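Local coordinates for retinol dehydratase (Spodoptera frugiperda, PDB 1FMJ), which binds retinol and adenosine-3'-5'-diphosphate and, as a member of the sulfotransferase 1 family, probably dehydrates retinol, at residues A[190-204]-A[209-222]. Residues are numbered along the deposited sequence; the frame is centred on the assembly and turned at random.
With A3P (adenosine-3'-5'-diphosphate), chain G; RTL (retinol), chain H.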
ATOM      1  N   VAL A 190      -2.700 -11.033  -2.746  1.00 18.69           N
ATOM      2  CA  VAL A 190      -2.658  -9.583  -2.854  1.00 17.43           C
ATOM      3  C   VAL A 190      -3.838  -9.157  -3.731  1.00 18.44           C
ATOM      4  O   VAL A 190      -4.513  -8.161  -3.456  1.00 17.32           O
ATOM      5  CB  VAL A 190      -1.330  -9.107  -3.528  1.00 17.74           C
ATOM      6  CG1 VAL A 190      -1.414  -7.638  -3.871  1.00 16.85           C
ATOM      7  CG2 VAL A 190      -0.144  -9.351  -2.597  1.00 15.50           C
ATOM      8  N   ALA A 191      -4.076  -9.918  -4.794  1.00 18.47           N
ATOM      9  CA  ALA A 191      -5.167  -9.623  -5.717  1.00 18.48           C
ATOM     10  C   ALA A 191      -6.498  -9.731  -4.974  1.00 17.34           C
ATOM     11  O   ALA A 191      -7.348  -8.851  -5.086  1.00 17.13           O
ATOM     12  CB  ALA A 191      -5.138 -10.588  -6.896  1.00 18.15           C
ATOM     13  N   VAL A 192      -6.670 -10.808  -4.212  1.00 16.75           N
ATOM     14  CA  VAL A 192      -7.899 -10.997  -3.437  1.00 15.60           C
ATOM     15  C   VAL A 192      -8.051  -9.866  -2.414  1.00 14.93           C
ATOM     16  O   VAL A 192      -9.122  -9.282  -2.281  1.00 14.41           O
ATOM     17  CB  VAL A 192      -7.907 -12.355  -2.690  1.00 13.88           C
ATOM     18  CG1 VAL A 192      -9.111 -12.433  -1.729  1.00 15.74           C
ATOM     19  CG2 VAL A 192      -8.002 -13.479  -3.685  1.00 16.47           C
ATOM     20  N   SER A 193      -6.979  -9.539  -1.705  1.00 16.82           N
ATOM     21  CA  SER A 193      -7.074  -8.475  -0.712  1.00 17.33           C
ATOM     22  C   SER A 193      -7.302  -7.117  -1.373  1.00 18.22           C
ATOM     23  O   SER A 193      -7.999  -6.261  -0.823  1.00 18.24           O
ATOM     24  CB  SER A 193      -5.821  -8.417   0.165  1.00 18.14           C
ATOM     25  OG  SER A 193      -5.987  -7.450   1.198  1.00 17.62           O
ATOM     26  N   SER A 194      -6.709  -6.918  -2.546  1.00 17.76           N
ATOM     27  CA  SER A 194      -6.871  -5.663  -3.262  1.00 17.10           C
ATOM     28  C   SER A 194      -8.304  -5.564  -3.782  1.00 17.17           C
ATOM     29  O   SER A 194      -8.880  -4.484  -3.835  1.00 16.65           O
ATOM     30  CB  SER A 194      -5.871  -5.576  -4.418  1.00 17.65           C
ATOM     31  OG  SER A 194      -4.544  -5.459  -3.927  1.00 17.89           O
ATOM     32  N   PHE A 195      -8.875  -6.703  -4.162  1.00 16.78           N
ATOM     33  CA  PHE A 195     -10.244  -6.734  -4.652  1.00 16.34           C
ATOM     34  C   PHE A 195     -11.163  -6.195  -3.552  1.00 16.50           C
ATOM     35  O   PHE A 195     -11.927  -5.264  -3.786  1.00 17.27           O
ATOM     36  CB  PHE A 195     -10.638  -8.173  -5.018  1.00 16.49           C
ATOM     37  CG  PHE A 195     -12.127  -8.377  -5.219  1.00 16.18           C
ATOM     38  CD1 PHE A 195     -12.791  -7.810  -6.303  1.00 14.65           C
ATOM     39  CD2 PHE A 195     -12.853  -9.165  -4.331  1.00 16.01           C
ATOM     40  CE1 PHE A 195     -14.161  -8.030  -6.501  1.00 17.63           C
ATOM     41  CE2 PHE A 195     -14.221  -9.391  -4.520  1.00 15.94           C
ATOM     42  CZ  PHE A 195     -14.872  -8.822  -5.608  1.00 14.84           C
ATOM     43  N   HIS A 196     -11.063  -6.780  -2.358  1.00 16.40           N
ATOM     44  CA  HIS A 196     -11.882  -6.382  -1.218  1.00 17.52           C
ATOM     45  C   HIS A 196     -11.664  -4.957  -0.780  1.00 17.80           C
ATOM     46  O   HIS A 196     -12.601  -4.281  -0.347  1.00 19.51           O
ATOM     47  CB  HIS A 196     -11.622  -7.304  -0.033  1.00 17.19           C
ATOM     48  CG  HIS A 196     -12.338  -8.609  -0.130  1.00 17.60           C
ATOM     49  ND1 HIS A 196     -13.697  -8.725   0.068  1.00 17.66           N
ATOM     50  CD2 HIS A 196     -11.890  -9.853  -0.419  1.00 16.88           C
ATOM     51  CE1 HIS A 196     -14.054  -9.986  -0.095  1.00 19.33           C
ATOM     52  NE2 HIS A 196     -12.976 -10.691  -0.393  1.00 18.69           N
ATOM     53  N   HIS A 197     -10.415  -4.513  -0.861  1.00 17.46           N
ATOM     54  CA  HIS A 197     -10.066  -3.156  -0.494  1.00 17.45           C
ATOM     55  C   HIS A 197     -10.701  -2.170  -1.474  1.00 17.55           C
ATOM     56  O   HIS A 197     -11.095  -1.066  -1.081  1.00 17.20           O
ATOM     57  CB  HIS A 197      -8.548  -3.007  -0.488  1.00 17.83           C
ATOM     58  CG  HIS A 197      -8.072  -1.613  -0.226  1.00 16.77           C
ATOM     59  ND1 HIS A 197      -7.790  -0.721  -1.239  1.00 16.91           N
ATOM     60  CD2 HIS A 197      -7.822  -0.959   0.931  1.00 16.10           C
ATOM     61  CE1 HIS A 197      -7.387   0.423  -0.715  1.00 17.03           C
ATOM     62  NE2 HIS A 197      -7.399   0.305   0.600  1.00 18.16           N
ATOM     63  N   ALA A 198     -10.803  -2.566  -2.744  1.00 18.37           N
ATOM     64  CA  ALA A 198     -11.408  -1.698  -3.750  1.00 18.99           C
ATOM     65  C   ALA A 198     -12.902  -1.610  -3.446  1.00 19.51           C
ATOM     66  O   ALA A 198     -13.529  -0.568  -3.635  1.00 20.21           O
ATOM     67  CB  ALA A 198     -11.175  -2.246  -5.146  1.00 19.89           C
ATOM     68  N   ARG A 199     -13.469  -2.711  -2.967  1.00 20.65           N
ATOM     69  CA  ARG A 199     -14.882  -2.737  -2.599  1.00 21.07           C
ATOM     70  C   ARG A 199     -15.103  -1.816  -1.396  1.00 20.39           C
ATOM     71  O   ARG A 199     -16.076  -1.069  -1.341  1.00 21.06           O
ATOM     72  CB  ARG A 199     -15.311  -4.164  -2.240  1.00 22.39           C
ATOM     73  CG  ARG A 199     -15.615  -5.073  -3.431  1.00 24.76           C
ATOM     74  CD  ARG A 199     -17.111  -5.342  -3.528  1.00 29.10           C
ATOM     75  NE  ARG A 199     -17.437  -6.349  -4.537  1.00 31.08           N
ATOM     76  CZ  ARG A 199     -17.542  -6.112  -5.843  1.00 31.05           C
ATOM     77  NH1 ARG A 199     -17.355  -4.891  -6.323  1.00 31.55           N
ATOM     78  NH2 ARG A 199     -17.814  -7.110  -6.669  1.00 31.04           N
ATOM     79  N   LEU A 200     -14.179  -1.871  -0.442  1.00 20.68           N
ATOM     80  CA  LEU A 200     -14.251  -1.061   0.772  1.00 18.65           C
ATOM     81  C   LEU A 200     -14.423   0.436   0.508  1.00 19.89           C
ATOM     82  O   LEU A 200     -15.234   1.098   1.158  1.00 19.02           O
ATOM     83  CB  LEU A 200     -12.989  -1.272   1.613  1.00 16.63           C
ATOM     84  CG  LEU A 200     -12.788  -0.417   2.874  1.00 15.76           C
ATOM     85  CD1 LEU A 200     -13.692  -0.915   3.999  1.00 14.41           C
ATOM     86  CD2 LEU A 200     -11.336  -0.485   3.324  1.00 14.75           C
ATOM     87  N   LEU A 201     -13.656   0.963  -0.443  1.00 19.76           N
ATOM     88  CA  LEU A 201     -13.694   2.385  -0.761  1.00 19.73           C
ATOM     89  C   LEU A 201     -14.559   2.748  -1.960  1.00 20.37           C
ATOM     90  O   LEU A 201     -14.466   3.861  -2.480  1.00 20.49           O
ATOM     91  CB  LEU A 201     -12.265   2.892  -0.974  1.00 18.31           C
ATOM     92  CG  LEU A 201     -11.323   2.508   0.173  1.00 18.17           C
ATOM     93  CD1 LEU A 201      -9.888   2.987  -0.109  1.00 18.64           C
ATOM     94  CD2 LEU A 201     -11.850   3.105   1.469  1.00 17.51           C
ATOM     95  N   TYR A 202     -15.397   1.807  -2.393  1.00 20.02           N
ATOM     96  CA  TYR A 202     -16.286   2.025  -3.524  1.00 21.96           C
ATOM     97  C   TYR A 202     -15.521   2.322  -4.810  1.00 23.18           C
ATOM     98  O   TYR A 202     -15.992   3.088  -5.641  1.00 24.22           O
ATOM     99  CB  TYR A 202     -17.246   3.189  -3.236  1.00 20.98           C
ATOM    100  CG  TYR A 202     -18.197   2.949  -2.082  1.00 21.44           C
ATOM    101  CD1 TYR A 202     -17.987   3.550  -0.835  1.00 21.68           C
ATOM    102  CD2 TYR A 202     -19.289   2.096  -2.227  1.00 20.95           C
ATOM    103  CE1 TYR A 202     -18.846   3.297   0.241  1.00 22.19           C
ATOM    104  CE2 TYR A 202     -20.143   1.836  -1.163  1.00 20.50           C
ATOM    105  CZ  TYR A 202     -19.919   2.435   0.063  1.00 21.31           C
ATOM    106  OH  TYR A 202     -20.759   2.146   1.111  1.00 21.95           O
ATOM    107  N   LEU A 203     -14.350   1.716  -4.974  1.00 24.54           N
ATOM    108  CA  LEU A 203     -13.537   1.938  -6.167  1.00 25.97           C
ATOM    109  C   LEU A 203     -13.984   1.094  -7.360  1.00 27.81           C
ATOM    110  O   LEU A 203     -13.761   1.471  -8.514  1.00 28.58           O
ATOM    111  CB  LEU A 203     -12.064   1.631  -5.874  1.00 24.26           C
ATOM    112  CG  LEU A 203     -11.397   2.368  -4.713  1.00 23.25           C
ATOM    113  CD1 LEU A 203      -9.936   1.959  -4.629  1.00 24.20           C
ATOM    114  CD2 LEU A 203     -11.519   3.864  -4.904  1.00 23.41           C
ATOM    115  N   LEU A 204     -14.616  -0.043  -7.080  1.00 29.27           N
ATOM    116  CA  LEU A 204     -15.058  -0.950  -8.139  1.00 30.65           C
ATOM    117  C   LEU A 204     -16.528  -0.856  -8.492  1.00 30.96           C
ATOM    118  O   LEU A 204     -17.363  -0.563  -7.639  1.00 32.63           O
ATOM    119  CB  LEU A 204     -14.769  -2.404  -7.753  1.00 30.23           C
ATOM    120  CG  LEU A 204     -13.329  -2.844  -7.512  1.00 32.03           C
ATOM    121  CD1 LEU A 204     -13.298  -4.332  -7.192  1.00 31.33           C
ATOM    122  CD2 LEU A 204     -12.493  -2.549  -8.737  1.00 31.19           C
ATOM    123  N   ASN A 209     -16.824  -8.518 -10.722  1.00 29.00           N
ATOM    124  CA  ASN A 209     -16.434  -9.582  -9.798  1.00 28.14           C
ATOM    125  C   ASN A 209     -14.914  -9.709  -9.670  1.00 27.43           C
ATOM    126  O   ASN A 209     -14.155  -8.949 -10.278  1.00 25.67           O
ATOM    127  CB  ASN A 209     -17.014 -10.932 -10.243  1.00 29.02           C
ATOM    128  CG  ASN A 209     -16.595 -11.311 -11.651  1.00 29.53           C
ATOM    129  OD1 ASN A 209     -15.460 -11.069 -12.062  1.00 30.30           O
ATOM    130  ND2 ASN A 209     -17.512 -11.923 -12.396  1.00 32.16           N
ATOM    131  N   PHE A 210     -14.471 -10.687  -8.892  1.00 26.09           N
ATOM    132  CA  PHE A 210     -13.043 -10.867  -8.690  1.00 26.19           C
ATOM    133  C   PHE A 210     -12.270 -11.253  -9.943  1.00 25.57           C
ATOM    134  O   PHE A 210     -11.147 -10.803 -10.136  1.00 25.90           O
ATOM    135  CB  PHE A 210     -12.764 -11.902  -7.602  1.00 24.07           C
ATOM    136  CG  PHE A 210     -11.303 -12.106  -7.355  1.00 23.90           C
ATOM    137  CD1 PHE A 210     -10.520 -11.065  -6.861  1.00 23.36           C
ATOM    138  CD2 PHE A 210     -10.690 -13.306  -7.685  1.00 23.38           C
ATOM    139  CE1 PHE A 210      -9.147 -11.215  -6.709  1.00 22.56           C
ATOM    140  CE2 PHE A 210      -9.319 -13.462  -7.537  1.00 21.81           C
ATOM    141  CZ  PHE A 210      -8.547 -12.418  -7.050  1.00 23.27           C
ATOM    142  N   LYS A 211     -12.854 -12.092 -10.793  1.00 26.11           N
ATOM    143  CA  LYS A 211     -12.149 -12.492 -11.999  1.00 24.78           C
ATOM    144  C   LYS A 211     -11.865 -11.291 -12.887  1.00 24.67           C
ATOM    145  O   LYS A 211     -10.810 -11.231 -13.511  1.00 24.05           O
ATOM    146  CB  LYS A 211     -12.935 -13.541 -12.778  1.00 25.79           C
ATOM    147  CG  LYS A 211     -12.177 -14.057 -13.986  1.00 26.44           C
ATOM    148  CD  LYS A 211     -12.929 -15.166 -14.697  1.00 28.89           C
ATOM    149  CE  LYS A 211     -12.120 -15.716 -15.859  1.00 28.85           C
ATOM    150  NZ  LYS A 211     -12.934 -16.651 -16.691  1.00 30.50           N
ATOM    151  N   ASP A 212     -12.798 -10.338 -12.953  1.00 24.13           N
ATOM    152  CA  ASP A 212     -12.574  -9.141 -13.761  1.00 24.88           C
ATOM    153  C   ASP A 212     -11.459  -8.343 -13.092  1.00 24.27           C
ATOM    154  O   ASP A 212     -10.655  -7.689 -13.753  1.00 23.17           O
ATOM    155  CB  ASP A 212     -13.813  -8.247 -13.824  1.00 27.70           C
ATOM    156  CG  ASP A 212     -14.983  -8.907 -14.500  1.00 29.17           C
ATOM    157  OD1 ASP A 212     -14.763  -9.670 -15.461  1.00 30.44           O
ATOM    158  OD2 ASP A 212     -16.128  -8.641 -14.073  1.00 31.95           O
ATOM    159  N   PHE A 213     -11.430  -8.389 -11.768  1.00 23.45           N
ATOM    160  CA  PHE A 213     -10.409  -7.667 -11.028  1.00 22.83           C
ATOM    161  C   PHE A 213      -9.060  -8.332 -11.297  1.00 23.31           C
ATOM    162  O   PHE A 213      -8.050  -7.651 -11.483  1.00 23.40           O
ATOM    163  CB  PHE A 213     -10.715  -7.678  -9.529  1.00 20.94           C
ATOM    164  CG  PHE A 213      -9.771  -6.835  -8.718  1.00 21.70           C
ATOM    165  CD1 PHE A 213      -9.941  -5.454  -8.642  1.00 21.61           C
ATOM    166  CD2 PHE A 213      -8.676  -7.408  -8.082  1.00 20.60           C
ATOM    167  CE1 PHE A 213      -9.029  -4.657  -7.944  1.00 20.03           C
ATOM    168  CE2 PHE A 213      -7.757  -6.615  -7.381  1.00 21.68           C
ATOM    169  CZ  PHE A 213      -7.937  -5.240  -7.316  1.00 19.30           C
ATOM    170  N   TRP A 214      -9.055  -9.665 -11.327  1.00 23.46           N
ATOM    171  CA  TRP A 214      -7.835 -10.431 -11.580  1.00 23.04           C
ATOM    172  C   TRP A 214      -7.264 -10.194 -12.972  1.00 23.55           C
ATOM    173  O   TRP A 214      -6.046 -10.125 -13.143  1.00 23.99           O
ATOM    174  CB  TRP A 214      -8.093 -11.924 -11.386  1.00 22.32           C
ATOM    175  CG  TRP A 214      -7.018 -12.799 -11.983  1.00 21.98           C
ATOM    176  CD1 TRP A 214      -7.120 -13.573 -13.104  1.00 22.81           C
ATOM    177  CD2 TRP A 214      -5.688 -12.986 -11.488  1.00 21.20           C
ATOM    178  NE1 TRP A 214      -5.938 -14.233 -13.336  1.00 22.29           N
ATOM    179  CE2 TRP A 214      -5.042 -13.892 -12.358  1.00 21.31           C
ATOM    180  CE3 TRP A 214      -4.978 -12.475 -10.390  1.00 20.06           C
ATOM    181  CZ2 TRP A 214      -3.717 -14.302 -12.166  1.00 21.06           C
ATOM    182  CZ3 TRP A 214      -3.663 -12.880 -10.199  1.00 21.64           C
ATOM    183  CH2 TRP A 214      -3.045 -13.785 -11.084  1.00 21.69           C
ATOM    184  N   GLU A 215      -8.135 -10.092 -13.969  1.00 24.37           N
ATOM    185  CA  GLU A 215      -7.687  -9.840 -15.336  1.00 25.45           C
ATOM    186  C   GLU A 215      -6.904  -8.532 -15.364  1.00 24.71           C
ATOM    187  O   GLU A 215      -5.821  -8.441 -15.936  1.00 24.30           O
ATOM    188  CB  GLU A 215      -8.878  -9.711 -16.286  1.00 26.28           C
ATOM    189  CG  GLU A 215      -9.678 -10.988 -16.513  1.00 29.55           C
ATOM    190  CD  GLU A 215      -8.844 -12.104 -17.122  1.00 31.72           C
ATOM    191  OE1 GLU A 215      -7.891 -11.790 -17.874  1.00 30.96           O
ATOM    192  OE2 GLU A 215      -9.154 -13.291 -16.854  1.00 32.08           O
ATOM    193  N   MET A 216      -7.486  -7.518 -14.735  1.00 24.44           N
ATOM    194  CA  MET A 216      -6.906  -6.188 -14.670  1.00 22.21           C
ATOM    195  C   MET A 216      -5.601  -6.200 -13.894  1.00 21.27           C
ATOM    196  O   MET A 216      -4.571  -5.719 -14.378  1.00 19.84           O
ATOM    197  CB  MET A 216      -7.919  -5.238 -14.016  1.00 24.19           C
ATOM    198  CG  MET A 216      -7.417  -3.835 -13.693  1.00 27.00           C
ATOM    199  SD  MET A 216      -8.796  -2.721 -13.231  1.00 33.34           S
ATOM    200  CE  MET A 216      -9.716  -3.751 -12.040  1.00 32.06           C
ATOM    201  N   PHE A 217      -5.643  -6.775 -12.696  1.00 19.26           N
ATOM    202  CA  PHE A 217      -4.470  -6.838 -11.837  1.00 19.30           C
ATOM    203  C   PHE A 217      -3.253  -7.566 -12.406  1.00 18.79           C
ATOM    204  O   PHE A 217      -2.136  -7.071 -12.275  1.00 18.49           O
ATOM    205  CB  PHE A 217      -4.829  -7.473 -10.500  1.00 19.42           C
ATOM    206  CG  PHE A 217      -3.663  -7.619  -9.574  1.00 19.18           C
ATOM    207  CD1 PHE A 217      -3.222  -6.540  -8.812  1.00 19.98           C
ATOM    208  CD2 PHE A 217      -3.005  -8.832  -9.454  1.00 20.31           C
ATOM    209  CE1 PHE A 217      -2.144  -6.675  -7.941  1.00 19.10           C
ATOM    210  CE2 PHE A 217      -1.922  -8.975  -8.581  1.00 20.26           C
ATOM    211  CZ  PHE A 217      -1.495  -7.893  -7.828  1.00 18.17           C
ATOM    212  N   HIS A 218      -3.440  -8.737 -13.017  1.00 19.85           N
ATOM    213  CA  HIS A 218      -2.274  -9.451 -13.546  1.00 21.46           C
ATOM    214  C   HIS A 218      -1.801  -8.923 -14.892  1.00 21.91           C
ATOM    215  O   HIS A 218      -0.715  -9.268 -15.343  1.00 23.23           O
ATOM    216  CB  HIS A 218      -2.509 -10.973 -13.623  1.00 20.91           C
ATOM    217  CG  HIS A 218      -3.284 -11.435 -14.820  1.00 22.09           C
ATOM    218  ND1 HIS A 218      -4.609 -11.109 -15.028  1.00 22.69           N
ATOM    219  CD2 HIS A 218      -2.950 -12.291 -15.816  1.00 22.89           C
ATOM    220  CE1 HIS A 218      -5.059 -11.747 -16.094  1.00 21.93           C
ATOM    221  NE2 HIS A 218      -4.073 -12.472 -16.591  1.00 23.23           N
ATOM    222  N   ARG A 219      -2.605  -8.074 -15.522  1.00 22.57           N
ATOM    223  CA  ARG A 219      -2.230  -7.495 -16.804  1.00 23.83           C
ATOM    224  C   ARG A 219      -1.572  -6.137 -16.591  1.00 23.37           C
ATOM    225  O   ARG A 219      -1.288  -5.414 -17.549  1.00 23.64           O
ATOM    226  CB  ARG A 219      -3.448  -7.339 -17.717  1.00 24.36           C
ATOM    227  CG  ARG A 219      -3.848  -8.611 -18.451  1.00 27.55           C
ATOM    228  CD  ARG A 219      -4.708  -8.269 -19.656  1.00 29.99           C
ATOM    229  NE  ARG A 219      -4.057  -7.269 -20.507  1.00 32.56           N
ATOM    230  CZ  ARG A 219      -4.607  -6.721 -21.590  1.00 33.28           C
ATOM    231  NH1 ARG A 219      -5.828  -7.077 -21.971  1.00 32.95           N
ATOM    232  NH2 ARG A 219      -3.944  -5.797 -22.281  1.00 33.10           N
ATOM    233  N   GLY A 220      -1.318  -5.806 -15.329  1.00 22.70           N
ATOM    234  CA  GLY A 220      -0.700  -4.534 -15.004  1.00 22.82           C
ATOM    235  C   GLY A 220      -1.620  -3.356 -15.265  1.00 22.71           C
ATOM    236  O   GLY A 220      -1.163  -2.264 -15.629  1.00 22.42           O
ATOM    237  N   LEU A 221      -2.923  -3.564 -15.082  1.00 22.53           N
ATOM    238  CA  LEU A 221      -3.887  -2.492 -15.307  1.00 21.90           C
ATOM    239  C   LEU A 221      -4.575  -2.009 -14.032  1.00 21.71           C
ATOM    240  O   LEU A 221      -5.598  -1.325 -14.083  1.00 23.23           O
ATOM    241  CB  LEU A 221      -4.917  -2.918 -16.361  1.00 21.85           C
ATOM    242  CG  LEU A 221      -4.290  -2.959 -17.763  1.00 21.11           C
ATOM    243  CD1 LEU A 221      -5.275  -3.489 -18.787  1.00 20.73           C
ATOM    244  CD2 LEU A 221      -3.819  -1.556 -18.134  1.00 21.33           C
ATOM    245  N   TYR A 222      -4.037  -2.388 -12.882  1.00 20.58           N
ATOM    246  CA  TYR A 222      -4.600  -1.896 -11.635  1.00 20.46           C
ATOM    247  C   TYR A 222      -3.570  -0.976 -11.000  1.00 19.14           C
ATOM    248  O   TYR A 222      -2.413  -0.917 -11.432  1.00 19.32           O
ATOM    249  CB  TYR A 222      -4.975  -3.017 -10.661  1.00 19.91           C
ATOM    250  CG  TYR A 222      -5.759  -2.487  -9.469  1.00 19.20           C
ATOM    251  CD1 TYR A 222      -6.989  -1.846  -9.644  1.00 18.86           C
ATOM    252  CD2 TYR A 222      -5.236  -2.560  -8.184  1.00 19.18           C
ATOM    253  CE1 TYR A 222      -7.674  -1.283  -8.550  1.00 19.88           C
ATOM    254  CE2 TYR A 222      -5.901  -2.007  -7.096  1.00 18.38           C
ATOM    255  CZ  TYR A 222      -7.113  -1.369  -7.279  1.00 19.37           C
ATOM    256  OH  TYR A 222      -7.742  -0.806  -6.198  1.00 18.81           O
TER
HETATM  257  P1  A3P G 400      -6.203  -9.776   3.870  1.00 19.06           P
HETATM  258  O1P A3P G 400      -7.057  -8.961   2.987  1.00 16.83           O
HETATM  259  O2P A3P G 400      -6.883 -10.084   5.145  1.00 17.81           O
HETATM  260  O3P A3P G 400      -5.813 -11.025   3.198  1.00 18.66           O
HETATM  261  P2  A3P G 400      -1.737  -3.645   3.902  1.00 21.28           P
HETATM  262  O4P A3P G 400      -1.585  -3.171   5.287  1.00 20.76           O
HETATM  263  O5P A3P G 400      -0.457  -3.537   3.169  1.00 21.66           O
HETATM  264  O6P A3P G 400      -2.812  -2.871   3.218  1.00 21.62           O
HETATM  265  O5' A3P G 400      -2.155  -5.168   3.928  1.00 19.11           O
HETATM  266  C5' A3P G 400      -3.359  -5.602   4.540  1.00 18.13           C
HETATM  267  C4' A3P G 400      -3.388  -7.128   4.674  1.00 18.27           C
HETATM  268  O4' A3P G 400      -2.705  -7.480   5.911  1.00 18.03           O
HETATM  269  C3' A3P G 400      -4.808  -7.677   4.824  1.00 19.24           C
HETATM  270  O3' A3P G 400      -4.868  -8.973   4.184  1.00 17.53           O
HETATM  271  C2' A3P G 400      -4.978  -7.649   6.329  1.00 19.22           C
HETATM  272  O2' A3P G 400      -6.096  -8.329   6.890  1.00 20.35           O
HETATM  273  C1' A3P G 400      -3.619  -8.175   6.766  1.00 19.09           C
HETATM  274  N9  A3P G 400      -3.323  -7.880   8.173  1.00 18.07           N
HETATM  275  C8  A3P G 400      -3.444  -6.687   8.869  1.00 18.71           C
HETATM  276  N7  A3P G 400      -3.095  -6.745  10.127  1.00 19.54           N
HETATM  277  C5  A3P G 400      -2.710  -8.068  10.295  1.00 19.40           C
HETATM  278  C6  A3P G 400      -2.217  -8.818  11.419  1.00 20.30           C
HETATM  279  N6  A3P G 400      -2.030  -8.283  12.630  1.00 19.88           N
HETATM  280  N1  A3P G 400      -1.918 -10.166  11.233  1.00 19.18           N
HETATM  281  C2  A3P G 400      -2.093 -10.754  10.005  1.00 20.75           C
HETATM  282  N3  A3P G 400      -2.554 -10.149   8.867  1.00 17.53           N
HETATM  283  C4  A3P G 400      -2.845  -8.799   9.085  1.00 18.88           C
HETATM  284  C1  RTL H 401     -12.454   8.040  -1.499  1.00 47.83           C
HETATM  285  C2  RTL H 401     -13.053   8.830  -2.706  1.00 47.44           C
HETATM  286  C3  RTL H 401     -12.550  10.266  -2.788  1.00 47.74           C
HETATM  287  C4  RTL H 401     -11.629  11.117  -1.918  1.00 47.50           C
HETATM  288  C5  RTL H 401     -11.159  10.192  -0.793  1.00 47.50           C
HETATM  289  C6  RTL H 401     -11.477   8.845  -0.560  1.00 47.80           C
HETATM  290  C7  RTL H 401     -10.924   8.069   0.581  1.00 48.42           C
HETATM  291  C8  RTL H 401      -9.694   7.475   0.581  1.00 49.41           C
HETATM  292  C9  RTL H 401      -9.140   6.704   1.702  1.00 49.90           C
HETATM  293  C10 RTL H 401      -7.876   6.165   1.544  1.00 49.81           C
HETATM  294  C11 RTL H 401      -7.060   5.353   2.473  1.00 48.76           C
HETATM  295  C12 RTL H 401      -6.535   4.245   1.850  1.00 47.39           C
HETATM  296  C13 RTL H 401      -5.677   3.111   2.252  1.00 46.03           C
HETATM  297  C14 RTL H 401      -5.179   2.021   1.596  1.00 44.29           C
HETATM  298  C15 RTL H 401      -3.835   2.101   0.999  1.00 42.65           C
HETATM  299  O1  RTL H 401      -2.858   1.742   1.881  1.00 40.72           O
HETATM  300  C16 RTL H 401     -11.783   6.875  -2.253  1.00 47.39           C
HETATM  301  C17 RTL H 401     -13.710   7.501  -0.797  1.00 47.78           C
HETATM  302  C18 RTL H 401     -10.240  10.977   0.157  1.00 47.47           C
HETATM  303  C19 RTL H 401      -9.964   6.524   2.991  1.00 50.05           C
HETATM  304  C20 RTL H 401      -5.350   3.318   3.740  1.00 45.97           C
HETATM  305  O   HOH W   1      -7.655  -1.718  -3.813  1.00 18.99           O
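Phe213 is the knob of this contact: its side chain fits a hole on helix 187-200 formed by Ala191, Ser194, Phe195 and Ala198. Phe195 CA lies 3.7 Å from the centroid of the Phe213 ring, a CH-pi contact over the face, while Ser194 CB closes on Phe213 CZ at 3.6 Å. CG anti to the backbone N (chi1 -174°) carries the ring into that hole, and Leu204 CD1 meets CD1 of Phe213 at 3.8 Å.

Beside it, Phe195 makes the return bump: its ring lies under Phe210 CB, 4.0 Å from the centroid, and beside Phe213 CB, with CE1 near the backbone C of Asn209. It meets two phenylalanines in different ways: the edge of Phe210 turns toward its face (planes at 74°), its own edge toward the face of Phe213. Phe210 CZ also reaches Val192 CG2 at 3.6 Å. At the far end, small Ala191 is the bump; its CB sits 4.2 Å from the Phe217 ring centroid, off-centre, and meets the edge of Trp214. An alanine in place of Phe213 would probably leave the hole unfilled and the Phe195 ring without one of the two phenylalanines that meet it across the contact.

No direct hydrogen bond joins the segments. Tyr222 OH instead donates to a water, 2.6 Å from the water oxygen, that also bonds Ser194 O and His197 ND1, linking this packing to a residue of the retinol pocket.

The axes of 190-200 and 210-218 approach to 9.9 Å, their N-to-C directions 116° apart. Helix 187-200, which follows strand 179-184 of the parallel sheet, carries Ser193 to the adenosine-3'-5'-diphosphate phosphate. Helix 325-338 meets Phe210 and Trp214 through Met327 and Ala331, and Tyr222 touches Tyr35 of strand 35-38.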